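Local coordinates for protein putative NADPH:quinone reductase (Bacillus thuringiensis, PDB 3GMS) that probably catalyses the NADPH-dependent reduction of quinones, as a putative member of the zinc-binding dehydrogenase (medium-chain dehydrogenase/reductase) family, at residues P129-V134 / F266-W271; D215-S220 / G237-I242. All blocks are in the same frame, centred on the assembly; numbering follows the deposited sequence.

Contact 2 pairs two neighbouring strands of the parallel sheet of the Rossmann-type domain, which probably binds the nucleotide, and contact 1 sets the chain that leaves this sheet's last strand against helix 127-139; their centres lie 13 Å apart. Along the sequence, both strands of contact 2 fall between the two segments of contact 1. Phe266 joins them: its N lies 2.9 Å from Thr241 O, a probable hydrogen bond, and its CB packs on Leu240 CD1 at 3.9 Å. Helix 127-139 serves both, because Thr135, one residue past Val134, touches Phe266 as well as Ile218, Leu240 and Ile242. In relatives with this Rossmann fold, the dinucleotide binds across the carboxyl ends of these strands.

Contact 1 of 2, residues P129-V134 / F266-W271; sequences PLTAWV and FHLRHW
Phe266 approaches helix 127-139 just before its own helix starts, its ring spanning two side chains one helical turn apart: CE2 lies 3.9 Å from Thr131 CG2, and CE1 lies 3.8 Å from Val134 CG1. CG stands anti to the backbone N (chi1 180°), on a CB that points toward that helix. His267 occupies the N-cap position, and Leu268 enters the contact from the first turn. Its CD1 meets Leu130 CD2 at 3.9 Å, the two leucines crossing at about a right angle, while Leu268 CD2 rests 3.5 Å from Thr131 OG1. That hydroxyl is hydrogen-bonded to Ile127 O, so its polar need is already met within its own helix. The contact joins the exit of strand 262-265, the last of the Rossmann sheet, to the helix preceding that sheet's strand 147-150. Trp271, one turn beyond Leu268, brings its indole to Val134: CG1 stands over the five-membered ring, 3.5 Å from its centroid and 14° off the normal, a CH-pi contact, and CG2 lies over the same indole nearer its rim, closest to Trp271 CZ2. Trp271 NE1 is hydrogen-bonded to Glu138 OE1, which helps orient the indole, and Leu130 CD1 touches Trp271 CZ3 at 3.8 Å.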
ATOM      1  N   PRO A 129       0.252   4.154   2.990  1.00 20.68           N
ATOM      2  CA  PRO A 129      -0.224   5.374   3.644  1.00 21.05           C
ATOM      3  C   PRO A 129      -1.328   6.044   2.859  1.00 21.40           C
ATOM      4  O   PRO A 129      -2.333   6.447   3.453  1.00 21.69           O
ATOM      5  CB  PRO A 129       1.035   6.269   3.730  1.00 21.41           C
ATOM      6  CG  PRO A 129       2.155   5.306   3.726  1.00 23.18           C
ATOM      7  CD  PRO A 129       1.706   4.227   2.747  1.00 20.96           C
ATOM      8  N   LEU A 130      -1.157   6.185   1.540  1.00 20.66           N
ATOM      9  CA  LEU A 130      -2.229   6.792   0.763  1.00 20.34           C
ATOM     10  C   LEU A 130      -3.570   6.017   0.812  1.00 20.31           C
ATOM     11  O   LEU A 130      -4.615   6.623   0.962  1.00 20.01           O
ATOM     12  CB  LEU A 130      -1.788   7.060  -0.663  1.00 20.50           C
ATOM     13  CG  LEU A 130      -2.644   7.990  -1.492  1.00 21.15           C
ATOM     14  CD1 LEU A 130      -2.745   9.397  -0.907  1.00 21.70           C
ATOM     15  CD2 LEU A 130      -2.025   8.013  -2.887  1.00 19.40           C
ATOM     16  N   THR A 131      -3.510   4.688   0.732  1.00 20.29           N
ATOM     17  CA  THR A 131      -4.685   3.832   0.878  1.00 20.05           C
ATOM     18  C   THR A 131      -5.347   3.996   2.254  1.00 20.59           C
ATOM     19  O   THR A 131      -6.595   4.190   2.348  1.00 20.38           O
ATOM     20  CB  THR A 131      -4.368   2.344   0.595  1.00 20.09           C
ATOM     21  OG1 THR A 131      -3.923   2.217  -0.764  1.00 18.88           O
ATOM     22  CG2 THR A 131      -5.640   1.480   0.759  1.00 20.35           C
ATOM     23  N   ALA A 132      -4.536   3.952   3.309  1.00 19.89           N
ATOM     24  CA  ALA A 132      -5.073   4.092   4.655  1.00 20.58           C
ATOM     25  C   ALA A 132      -5.698   5.501   4.839  1.00 20.66           C
ATOM     26  O   ALA A 132      -6.815   5.615   5.343  1.00 21.62           O
ATOM     27  CB  ALA A 132      -3.981   3.810   5.727  1.00 19.05           C
ATOM     28  N   TRP A 133      -5.000   6.544   4.394  1.00 21.05           N
ATOM     29  CA  TRP A 133      -5.461   7.930   4.551  1.00 21.09           C
ATOM     30  C   TRP A 133      -6.754   8.224   3.790  1.00 21.95           C
ATOM     31  O   TRP A 133      -7.696   8.842   4.337  1.00 20.88           O
ATOM     32  CB  TRP A 133      -4.408   8.910   4.059  1.00 21.62           C
ATOM     33  CG  TRP A 133      -4.878  10.367   4.154  1.00 21.80           C
ATOM     34  CD1 TRP A 133      -5.285  11.159   3.123  1.00 25.66           C
ATOM     35  CD2 TRP A 133      -4.974  11.159   5.336  1.00 23.84           C
ATOM     36  NE1 TRP A 133      -5.609  12.423   3.593  1.00 25.30           N
ATOM     37  CE2 TRP A 133      -5.441  12.441   4.948  1.00 26.27           C
ATOM     38  CE3 TRP A 133      -4.688  10.923   6.685  1.00 25.04           C
ATOM     39  CZ2 TRP A 133      -5.653  13.485   5.874  1.00 26.40           C
ATOM     40  CZ3 TRP A 133      -4.887  11.968   7.610  1.00 27.25           C
ATOM     41  CH2 TRP A 133      -5.369  13.233   7.185  1.00 26.20           C
ATOM     42  N   VAL A 134      -6.757   7.843   2.516  1.00 21.34           N
ATOM     43  CA  VAL A 134      -7.922   8.032   1.659  1.00 21.28           C
ATOM     44  C   VAL A 134      -9.178   7.258   2.136  1.00 22.55           C
ATOM     45  O   VAL A 134     -10.253   7.845   2.229  1.00 22.91           O
ATOM     46  CB  VAL A 134      -7.589   7.840   0.163  1.00 20.72           C
ATOM     47  CG1 VAL A 134      -8.850   7.910  -0.690  1.00 20.25           C
ATOM     48  CG2 VAL A 134      -6.630   8.944  -0.307  1.00 20.79           C
ATOM     49  N   PHE A 266     -12.480  -0.634  -2.876  1.00 23.93           N
ATOM     50  CA  PHE A 266     -11.567   0.500  -3.052  1.00 24.00           C
ATOM     51  C   PHE A 266     -10.352   0.098  -3.877  1.00 24.80           C
ATOM     52  O   PHE A 266      -9.725  -0.942  -3.618  1.00 24.61           O
ATOM     53  CB  PHE A 266     -11.090   1.058  -1.708  1.00 23.23           C
ATOM     54  CG  PHE A 266     -10.151   2.208  -1.846  1.00 23.73           C
ATOM     55  CD1 PHE A 266     -10.656   3.513  -1.998  1.00 22.39           C
ATOM     56  CD2 PHE A 266      -8.759   1.998  -1.815  1.00 23.05           C
ATOM     57  CE1 PHE A 266      -9.775   4.582  -2.155  1.00 22.66           C
ATOM     58  CE2 PHE A 266      -7.875   3.037  -1.986  1.00 23.73           C
ATOM     59  CZ  PHE A 266      -8.373   4.350  -2.138  1.00 20.63           C
ATOM     60  N   HIS A 267     -10.000   0.934  -4.852  1.00 25.81           N
ATOM     61  CA  HIS A 267      -8.797   0.755  -5.699  1.00 26.98           C
ATOM     62  C   HIS A 267      -8.052   2.099  -5.701  1.00 25.34           C
ATOM     63  O   HIS A 267      -8.597   3.088  -6.211  1.00 24.79           O
ATOM     64  CB  HIS A 267      -9.219   0.554  -7.168  1.00 28.10           C
ATOM     65  CG  HIS A 267     -10.089  -0.651  -7.425  1.00 32.65           C
ATOM     66  ND1 HIS A 267      -9.569  -1.886  -7.771  1.00 35.38           N
ATOM     67  CD2 HIS A 267     -11.439  -0.807  -7.416  1.00 35.57           C
ATOM     68  CE1 HIS A 267     -10.554  -2.752  -7.942  1.00 35.15           C
ATOM     69  NE2 HIS A 267     -11.700  -2.125  -7.732  1.00 34.08           N
ATOM     70  N   LEU A 268      -6.810   2.136  -5.222  1.00 25.07           N
ATOM     71  CA  LEU A 268      -5.996   3.351  -5.386  1.00 24.58           C
ATOM     72  C   LEU A 268      -5.872   3.766  -6.864  1.00 24.37           C
ATOM     73  O   LEU A 268      -5.882   4.955  -7.211  1.00 23.75           O
ATOM     74  CB  LEU A 268      -4.607   3.133  -4.778  1.00 25.05           C
ATOM     75  CG  LEU A 268      -3.862   4.356  -4.244  1.00 26.21           C
ATOM     76  CD1 LEU A 268      -4.722   5.281  -3.367  1.00 25.85           C
ATOM     77  CD2 LEU A 268      -2.606   3.912  -3.467  1.00 26.31           C
ATOM     78  N   ARG A 269      -5.790   2.774  -7.741  1.00 24.84           N
ATOM     79  CA  ARG A 269      -5.871   2.972  -9.197  1.00 26.25           C
ATOM     80  C   ARG A 269      -6.959   4.000  -9.575  1.00 25.63           C
ATOM     81  O   ARG A 269      -6.727   4.940 -10.372  1.00 25.34           O
ATOM     82  CB  ARG A 269      -6.279   1.612  -9.799  1.00 27.03           C
ATOM     83  CG  ARG A 269      -6.192   1.461 -11.263  1.00 33.72           C
ATOM     84  CD  ARG A 269      -5.829   0.014 -11.527  1.00 37.70           C
ATOM     85  NE  ARG A 269      -6.985  -0.868 -11.340  1.00 41.66           N
ATOM     86  CZ  ARG A 269      -7.972  -0.964 -12.227  1.00 44.19           C
ATOM     87  NH1 ARG A 269      -7.930  -0.227 -13.339  1.00 41.73           N
ATOM     88  NH2 ARG A 269      -8.988  -1.795 -12.017  1.00 47.10           N
ATOM     89  N   HIS A 270      -8.145   3.782  -9.029  1.00 23.88           N
ATOM     90  CA  HIS A 270      -9.289   4.620  -9.326  1.00 25.96           C
ATOM     91  C   HIS A 270      -9.202   5.956  -8.636  1.00 23.37           C
ATOM     92  O   HIS A 270      -9.402   6.976  -9.276  1.00 22.38           O
ATOM     93  CB  HIS A 270     -10.564   3.873  -8.935  1.00 28.35           C
ATOM     94  CG  HIS A 270     -10.759   2.633  -9.747  1.00 35.28           C
ATOM     95  ND1 HIS A 270     -10.473   2.582 -11.098  1.00 39.37           N
ATOM     96  CD2 HIS A 270     -11.173   1.396  -9.402  1.00 38.15           C
ATOM     97  CE1 HIS A 270     -10.744   1.371 -11.558  1.00 41.13           C
ATOM     98  NE2 HIS A 270     -11.152   0.632 -10.541  1.00 42.50           N
ATOM     99  N   TRP A 271      -8.885   5.948  -7.340  1.00 21.47           N
ATOM    100  CA  TRP A 271      -8.772   7.223  -6.605  1.00 21.74           C
ATOM    101  C   TRP A 271      -7.821   8.217  -7.303  1.00 21.80           C
ATOM    102  O   TRP A 271      -8.137   9.419  -7.472  1.00 22.81           O
ATOM    103  CB  TRP A 271      -8.333   7.004  -5.173  1.00 20.17           C
ATOM    104  CG  TRP A 271      -8.427   8.319  -4.392  1.00 20.78           C
ATOM    105  CD1 TRP A 271      -9.558   8.895  -3.926  1.00 20.99           C
ATOM    106  CD2 TRP A 271      -7.342   9.207  -4.061  1.00 22.25           C
ATOM    107  NE1 TRP A 271      -9.247  10.092  -3.271  1.00 22.23           N
ATOM    108  CE2 TRP A 271      -7.899  10.302  -3.344  1.00 23.16           C
ATOM    109  CE3 TRP A 271      -5.956   9.173  -4.272  1.00 21.80           C
ATOM    110  CZ2 TRP A 271      -7.115  11.365  -2.857  1.00 23.81           C
ATOM    111  CZ3 TRP A 271      -5.164  10.209  -3.758  1.00 23.29           C
ATOM    112  CH2 TRP A 271      -5.758  11.302  -3.064  1.00 21.47           C
TER

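Contact 2 of 2, residues D215-S220 / G237-I242; sequences DAAIDS and GHFLTI
Strands 216-219 and 237-241 run parallel, 4.6 Å apart at their closest with 14° between their directions, and are joined by five backbone hydrogen bonds that alternate in direction from His238 N to Asp215 O through to Ile242 N to Asp219 O. They are adjacent strands of the six-stranded parallel Rossmann sheet, connected by a beta-alpha-beta crossover through helix 223-231. Asp219 N to Leu240 O is among the straighter bonds, with 169° at the hydrogen. Ile218 CA adds a CA-H...O contact to the same Leu240 O at 3.3 Å.

The side chains divide between the two faces of the sheet. Ala217, Asp219, Phe239 and Thr241 share one, where helix 223-231 packs: Leu229 touches Ala217 and Asp219, and Ala230 touches Phe239. The Phe239 ring reaches across to the other strand, with CD1 at 4.1 Å from Ala217 CB and CZ at 3.5 Å from Asp219 CB. The Asp219 carboxylate lies 32° from that ring's plane. Its OD1 takes hydrogen bonds from Asn151 ND2 and from the backbone N of Ile221 and Gly222, so three donors grip one oxygen and pin the carboxylate at the carboxyl end of the strand.

Ile218 and Leu240 occupy the other face, against Thr135 of helix 127-139. At the strand ends, Ile242 has CG1 between its backbone N and carbonyl carbon, and this branch runs toward strand 216-219: CD1 lies 3.6 Å from Ile218 CG2, and CG1 lies 3.4 Å from Ser220 OG.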
ATOM      1  N   ASP A 215     -19.225   0.733  12.931  1.00 26.02           N
ATOM      2  CA  ASP A 215     -19.651   1.704  11.941  1.00 26.59           C
ATOM      3  C   ASP A 215     -19.133   1.414  10.546  1.00 26.44           C
ATOM      4  O   ASP A 215     -19.849   1.655   9.579  1.00 25.71           O
ATOM      5  CB  ASP A 215     -19.255   3.101  12.349  1.00 26.08           C
ATOM      6  CG  ASP A 215     -19.902   3.519  13.656  1.00 30.07           C
ATOM      7  OD1 ASP A 215     -21.146   3.668  13.677  1.00 31.75           O
ATOM      8  OD2 ASP A 215     -19.180   3.642  14.660  1.00 30.21           O
ATOM      9  N   ALA A 216     -17.901   0.908  10.451  1.00 25.53           N
ATOM     10  CA  ALA A 216     -17.272   0.649   9.159  1.00 24.79           C
ATOM     11  C   ALA A 216     -16.305  -0.528   9.269  1.00 25.09           C
ATOM     12  O   ALA A 216     -15.843  -0.874  10.383  1.00 24.64           O
ATOM     13  CB  ALA A 216     -16.552   1.892   8.663  1.00 24.35           C
ATOM     14  N   ALA A 217     -16.017  -1.166   8.141  1.00 23.05           N
ATOM     15  CA  ALA A 217     -15.080  -2.282   8.123  1.00 23.51           C
ATOM     16  C   ALA A 217     -14.255  -2.265   6.847  1.00 24.23           C
ATOM     17  O   ALA A 217     -14.766  -1.884   5.776  1.00 24.41           O
ATOM     18  CB  ALA A 217     -15.783  -3.603   8.252  1.00 23.45           C
ATOM     19  N   ILE A 218     -12.983  -2.635   6.989  1.00 23.97           N
ATOM     20  CA  ILE A 218     -12.068  -2.729   5.837  1.00 22.97           C
ATOM     21  C   ILE A 218     -11.574  -4.155   5.776  1.00 23.99           C
ATOM     22  O   ILE A 218     -10.887  -4.621   6.698  1.00 23.32           O
ATOM     23  CB  ILE A 218     -10.924  -1.674   5.926  1.00 23.53           C
ATOM     24  CG1 ILE A 218     -11.556  -0.271   5.918  1.00 23.20           C
ATOM     25  CG2 ILE A 218      -9.927  -1.868   4.737  1.00 23.51           C
ATOM     26  CD1 ILE A 218     -10.578   0.905   5.886  1.00 27.06           C
ATOM     27  N   ASP A 219     -11.965  -4.830   4.695  1.00 22.36           N
ATOM     28  CA  ASP A 219     -11.624  -6.233   4.443  1.00 23.42           C
ATOM     29  C   ASP A 219     -10.487  -6.371   3.416  1.00 24.33           C
ATOM     30  O   ASP A 219     -10.576  -5.834   2.296  1.00 24.06           O
ATOM     31  CB  ASP A 219     -12.887  -6.949   3.983  1.00 23.51           C
ATOM     32  CG  ASP A 219     -12.655  -8.403   3.553  1.00 25.35           C
ATOM     33  OD1 ASP A 219     -11.838  -9.122   4.156  1.00 26.91           O
ATOM     34  OD2 ASP A 219     -13.357  -8.834   2.615  1.00 27.83           O
ATOM     35  N   SER A 220      -9.444  -7.083   3.831  1.00 24.84           N
ATOM     36  CA  SER A 220      -8.301  -7.426   2.986  1.00 25.21           C
ATOM     37  C   SER A 220      -8.329  -8.891   2.556  1.00 26.37           C
ATOM     38  O   SER A 220      -7.540  -9.300   1.711  1.00 27.38           O
ATOM     39  CB  SER A 220      -6.982  -7.167   3.743  1.00 24.70           C
ATOM     40  OG  SER A 220      -6.834  -5.788   3.985  1.00 26.07           O
ATOM     41  N   GLY A 237     -24.117   0.481   8.013  1.00 27.69           N
ATOM     42  CA  GLY A 237     -22.676   0.671   8.200  1.00 26.89           C
ATOM     43  C   GLY A 237     -22.033   0.498   6.836  1.00 27.31           C
ATOM     44  O   GLY A 237     -22.688   0.030   5.892  1.00 28.17           O
ATOM     45  N   HIS A 238     -20.742   0.798   6.745  1.00 26.56           N
ATOM     46  CA  HIS A 238     -20.082   0.847   5.449  1.00 25.30           C
ATOM     47  C   HIS A 238     -18.967  -0.201   5.423  1.00 24.11           C
ATOM     48  O   HIS A 238     -18.018  -0.133   6.235  1.00 23.18           O
ATOM     49  CB  HIS A 238     -19.547   2.254   5.221  1.00 26.48           C
ATOM     50  CG  HIS A 238     -19.237   2.566   3.776  1.00 30.57           C
ATOM     51  ND1 HIS A 238     -18.917   3.835   3.334  1.00 35.05           N
ATOM     52  CD2 HIS A 238     -19.189   1.767   2.680  1.00 35.05           C
ATOM     53  CE1 HIS A 238     -18.698   3.806   2.028  1.00 33.68           C
ATOM     54  NE2 HIS A 238     -18.855   2.560   1.608  1.00 36.57           N
ATOM     55  N   PHE A 239     -19.078  -1.143   4.481  1.00 23.44           N
ATOM     56  CA  PHE A 239     -18.115  -2.238   4.309  1.00 23.67           C
ATOM     57  C   PHE A 239     -17.292  -1.918   3.064  1.00 24.03           C
ATOM     58  O   PHE A 239     -17.856  -1.594   1.997  1.00 24.37           O
ATOM     59  CB  PHE A 239     -18.849  -3.543   4.110  1.00 23.90           C
ATOM     60  CG  PHE A 239     -17.962  -4.734   3.847  1.00 24.06           C
ATOM     61  CD1 PHE A 239     -17.263  -5.338   4.888  1.00 26.16           C
ATOM     62  CD2 PHE A 239     -17.859  -5.277   2.571  1.00 24.27           C
ATOM     63  CE1 PHE A 239     -16.480  -6.465   4.660  1.00 26.18           C
ATOM     64  CE2 PHE A 239     -17.083  -6.416   2.322  1.00 27.31           C
ATOM     65  CZ  PHE A 239     -16.364  -7.005   3.378  1.00 25.55           C
ATOM     66  N   LEU A 240     -15.978  -1.956   3.221  1.00 24.19           N
ATOM     67  CA  LEU A 240     -15.081  -1.633   2.096  1.00 24.41           C
ATOM     68  C   LEU A 240     -14.037  -2.741   1.896  1.00 25.00           C
ATOM     69  O   LEU A 240     -13.389  -3.153   2.861  1.00 25.27           O
ATOM     70  CB  LEU A 240     -14.417  -0.288   2.364  1.00 24.52           C
ATOM     71  CG  LEU A 240     -13.561   0.350   1.268  1.00 26.62           C
ATOM     72  CD1 LEU A 240     -14.480   0.842   0.115  1.00 26.98           C
ATOM     73  CD2 LEU A 240     -12.790   1.508   1.871  1.00 27.69           C
ATOM     74  N   THR A 241     -13.856  -3.250   0.676  1.00 23.74           N
ATOM     75  CA  THR A 241     -12.787  -4.219   0.497  1.00 24.86           C
ATOM     76  C   THR A 241     -11.572  -3.515  -0.105  1.00 24.92           C
ATOM     77  O   THR A 241     -11.720  -2.585  -0.932  1.00 24.73           O
ATOM     78  CB  THR A 241     -13.158  -5.442  -0.346  1.00 25.86           C
ATOM     79  OG1 THR A 241     -13.439  -5.032  -1.681  1.00 26.29           O
ATOM     80  CG2 THR A 241     -14.376  -6.142   0.197  1.00 24.68           C
ATOM     81  N   ILE A 242     -10.385  -3.915   0.344  1.00 24.36           N
ATOM     82  CA  ILE A 242      -9.141  -3.347  -0.237  1.00 24.03           C
ATOM     83  C   ILE A 242      -8.211  -4.415  -0.782  1.00 26.28           C
ATOM     84  O   ILE A 242      -7.188  -4.097  -1.430  1.00 25.12           O
ATOM     85  CB  ILE A 242      -8.362  -2.450   0.761  1.00 24.22           C
ATOM     86  CG1 ILE A 242      -7.982  -3.201   2.041  1.00 24.59           C
ATOM     87  CG2 ILE A 242      -9.087  -1.116   1.002  1.00 23.62           C
ATOM     88  CD1 ILE A 242      -6.924  -2.438   2.906  1.00 27.42           C
TER